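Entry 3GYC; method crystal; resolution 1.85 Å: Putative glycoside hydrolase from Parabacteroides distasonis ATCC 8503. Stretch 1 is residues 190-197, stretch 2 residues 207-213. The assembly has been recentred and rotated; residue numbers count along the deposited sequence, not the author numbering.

Stretch 1, residues 190-197: RWMKTSLE
Stretch 2, residues 207-213: PFLYSFD

Residues 190-197 form helix throughout, part of a longer helix that runs on at both ends. Its i to i-4 bonds include Ser-195 N to Trp-191 O at 3.0 Å and Leu-196 N to Met-192 O at 3.0 Å. Stretch 2 is extended from Pro-207 to Phe-212, with strand at 208-209. Phi/psi is -117/147 at Phe-208, -162/180 at Leu-209 and -128/140 at Tyr-210. The two stretches run in opposite directions: the CA of Met-192 lies 7.5 Å from the CA of Tyr-210, and the CA of Leu-196 lies 6.9 Å from the CA of Phe-208. Together they bury 357 Å².

Polar contacts gather at the Tyr-210 hydroxyl. Tyr-210 (chi1 -78°, chi2 70°) points toward the helix. Tyr-210 OH donates to Ser-195 OG at 2.6 Å. Ser-195, rotamer p, in turn donates from OG to Met-192 O at 2.8 Å, so the two bonds form a short chain. Trp-191 (chi1 174°, chi2 -69°) adds a weak bond, NE1 to Tyr-210 OH at 3.2 Å, bent to 122° at the hydrogen.

Aromatic contacts centre on Met-192, a selenomethionine with rotamer m, t, m. Met-192 CG sits 3.6 Å from the Tyr-210 ring centroid, 11° off the normal, so a CH-pi contact covers one face. Met-192 SE lies obliquely, 4.1 Å from the Tyr-210 ring centroid. Met-192 SE also meets the edge of Phe-212 (chi1 -50°, chi2 -43°), 3.6 Å from Phe-212 CZ.

Apolar packing is completed by Leu-196, rotamer m, t. Its CB points sideways, but the methyls reach stretch 2. Leu-196 CD2 lies 3.7 Å from Phe-208 CB and 4.1 Å from Tyr-210 CE1. Phe-208 (chi1 -69°, chi2 -72°) starts toward the helix, but its ring leads away. Leu-209 and Ser-211 point away, so the CA-to-CB directions alternate from Phe-208 to Ser-211; that of Phe-212 is sideways, though its ring comes nearer.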

# COMPACT_ATOMS: atom_id res chain seq x y z
N ARG A 190 -1.79 -9.92 -19.36
CA ARG A 190 -2.88 -9.69 -20.30
C ARG A 190 -4.09 -9.05 -19.63
O ARG A 190 -4.72 -8.16 -20.18
CB ARG A 190 -3.31 -11.00 -20.97
CG ARG A 190 -4.24 -10.80 -22.15
N TRP A 191 -4.43 -9.56 -18.47
CA TRP A 191 -5.52 -9.02 -17.68
C TRP A 191 -5.26 -7.56 -17.34
O TRP A 191 -6.11 -6.69 -17.54
CB TRP A 191 -5.64 -9.82 -16.38
CG TRP A 191 -6.63 -9.29 -15.42
CD1 TRP A 191 -6.54 -8.13 -14.72
CD2 TRP A 191 -7.84 -9.92 -15.01
NE1 TRP A 191 -7.63 -7.98 -13.93
CE2 TRP A 191 -8.46 -9.07 -14.08
CE3 TRP A 191 -8.48 -11.12 -15.35
CZ2 TRP A 191 -9.66 -9.38 -13.45
CZ3 TRP A 191 -9.69 -11.43 -14.73
CH2 TRP A 191 -10.27 -10.56 -13.80
N MSE A 192 -4.10 -7.30 -16.74
CA MSE A 192 -3.74 -5.95 -16.35
C MSE A 192 -3.81 -5.02 -17.55
O MSE A 192 -4.45 -3.98 -17.48
CB MSE A 192 -2.34 -5.90 -15.72
CG MSE A 192 -2.26 -6.59 -14.37
SE MSE A 192 -0.60 -6.22 -13.46
CE MSE A 192 0.62 -7.23 -14.56
N LYS A 193 -3.22 -5.43 -18.66
CA LYS A 193 -3.17 -4.58 -19.85
C LYS A 193 -4.58 -4.22 -20.32
O LYS A 193 -4.88 -3.04 -20.50
CB LYS A 193 -2.35 -5.24 -20.97
CG LYS A 193 -1.97 -4.28 -22.09
N THR A 194 -5.46 -5.21 -20.46
CA THR A 194 -6.85 -4.96 -20.87
C THR A 194 -7.62 -4.04 -19.92
O THR A 194 -8.40 -3.18 -20.39
CB THR A 194 -7.66 -6.27 -21.00
OG1 THR A 194 -7.09 -7.06 -22.04
CG2 THR A 194 -9.13 -5.99 -21.32
N SER A 195 -7.41 -4.20 -18.60
CA SER A 195 -8.13 -3.37 -17.62
C SER A 195 -7.70 -1.92 -17.71
O SER A 195 -8.54 -1.04 -17.73
CB SER A 195 -8.00 -3.89 -16.20
OG SER A 195 -6.65 -4.03 -15.82
N LEU A 196 -6.39 -1.69 -17.78
CA LEU A 196 -5.89 -0.34 -17.86
C LEU A 196 -6.23 0.37 -19.17
O LEU A 196 -6.41 1.59 -19.18
CB LEU A 196 -4.40 -0.27 -17.54
CG LEU A 196 -4.07 -0.82 -16.15
CD1 LEU A 196 -2.62 -0.55 -15.83
CD2 LEU A 196 -4.98 -0.25 -15.05
N GLU A 197 -6.37 -0.38 -20.27
CA GLU A 197 -6.81 0.23 -21.53
C GLU A 197 -8.21 0.79 -21.36
O GLU A 197 -8.49 1.91 -21.77
CB GLU A 197 -6.76 -0.77 -22.68
CG GLU A 197 -5.34 -1.06 -23.13
CD GLU A 197 -5.23 -2.19 -24.16
OE1 GLU A 197 -6.05 -3.16 -24.13
OE2 GLU A 197 -4.30 -2.10 -24.99
N PRO A 207 -2.67 8.34 -13.32
CA PRO A 207 -1.67 7.27 -13.22
C PRO A 207 -2.33 6.00 -12.71
O PRO A 207 -2.92 5.99 -11.62
CB PRO A 207 -0.65 7.80 -12.21
CG PRO A 207 -0.94 9.22 -12.05
CD PRO A 207 -2.34 9.49 -12.47
N PHE A 208 -2.23 4.94 -13.49
CA PHE A 208 -2.79 3.63 -13.15
C PHE A 208 -1.71 2.58 -13.02
O PHE A 208 -0.73 2.59 -13.75
CB PHE A 208 -3.77 3.16 -14.22
CG PHE A 208 -5.05 3.95 -14.27
CD1 PHE A 208 -6.01 3.82 -13.26
CD2 PHE A 208 -5.32 4.78 -15.33
CE1 PHE A 208 -7.21 4.53 -13.30
CE2 PHE A 208 -6.51 5.50 -15.37
CZ PHE A 208 -7.44 5.38 -14.34
N LEU A 209 -1.94 1.64 -12.12
CA LEU A 209 -1.02 0.53 -11.89
C LEU A 209 -1.72 -0.60 -11.16
O LEU A 209 -2.90 -0.50 -10.86
CB LEU A 209 0.13 1.00 -10.99
CG LEU A 209 -0.23 1.22 -9.51
CD1 LEU A 209 0.96 0.93 -8.63
CD2 LEU A 209 -0.84 2.62 -9.30
N TYR A 210 -0.97 -1.68 -10.91
CA TYR A 210 -1.33 -2.74 -9.98
C TYR A 210 -0.10 -2.85 -9.08
O TYR A 210 1.04 -2.74 -9.57
CB TYR A 210 -1.57 -4.07 -10.65
CG TYR A 210 -2.89 -4.29 -11.36
CD1 TYR A 210 -3.19 -3.63 -12.54
CD2 TYR A 210 -3.79 -5.25 -10.91
CE1 TYR A 210 -4.38 -3.89 -13.24
CE2 TYR A 210 -4.97 -5.51 -11.59
CZ TYR A 210 -5.26 -4.84 -12.75
OH TYR A 210 -6.43 -5.10 -13.41
N SER A 211 -0.30 -3.04 -7.77
CA SER A 211 0.83 -3.11 -6.83
C SER A 211 1.26 -4.55 -6.59
O SER A 211 0.44 -5.46 -6.56
CB SER A 211 0.51 -2.41 -5.51
OG SER A 211 -0.57 -2.99 -4.82
N PHE A 212 2.57 -4.72 -6.40
CA PHE A 212 3.19 -6.00 -6.25
C PHE A 212 4.09 -6.16 -5.01
O PHE A 212 4.62 -5.18 -4.48
CB PHE A 212 4.07 -6.26 -7.47
CG PHE A 212 3.39 -6.05 -8.81
CD1 PHE A 212 2.10 -6.50 -9.05
CD2 PHE A 212 4.10 -5.48 -9.87
CE1 PHE A 212 1.51 -6.32 -10.27
CE2 PHE A 212 3.52 -5.31 -11.10
CZ PHE A 212 2.22 -5.73 -11.31
N ASP A 213 4.22 -7.41 -4.54
CA ASP A 213 5.14 -7.74 -3.45
C ASP A 213 6.18 -8.82 -3.85
O ASP A 213 7.04 -9.16 -3.04
CB ASP A 213 4.39 -8.20 -2.20
CG ASP A 213 3.54 -9.48 -2.44
OD1 ASP A 213 3.36 -9.90 -3.61
OD2 ASP A 213 3.05 -10.06 -1.44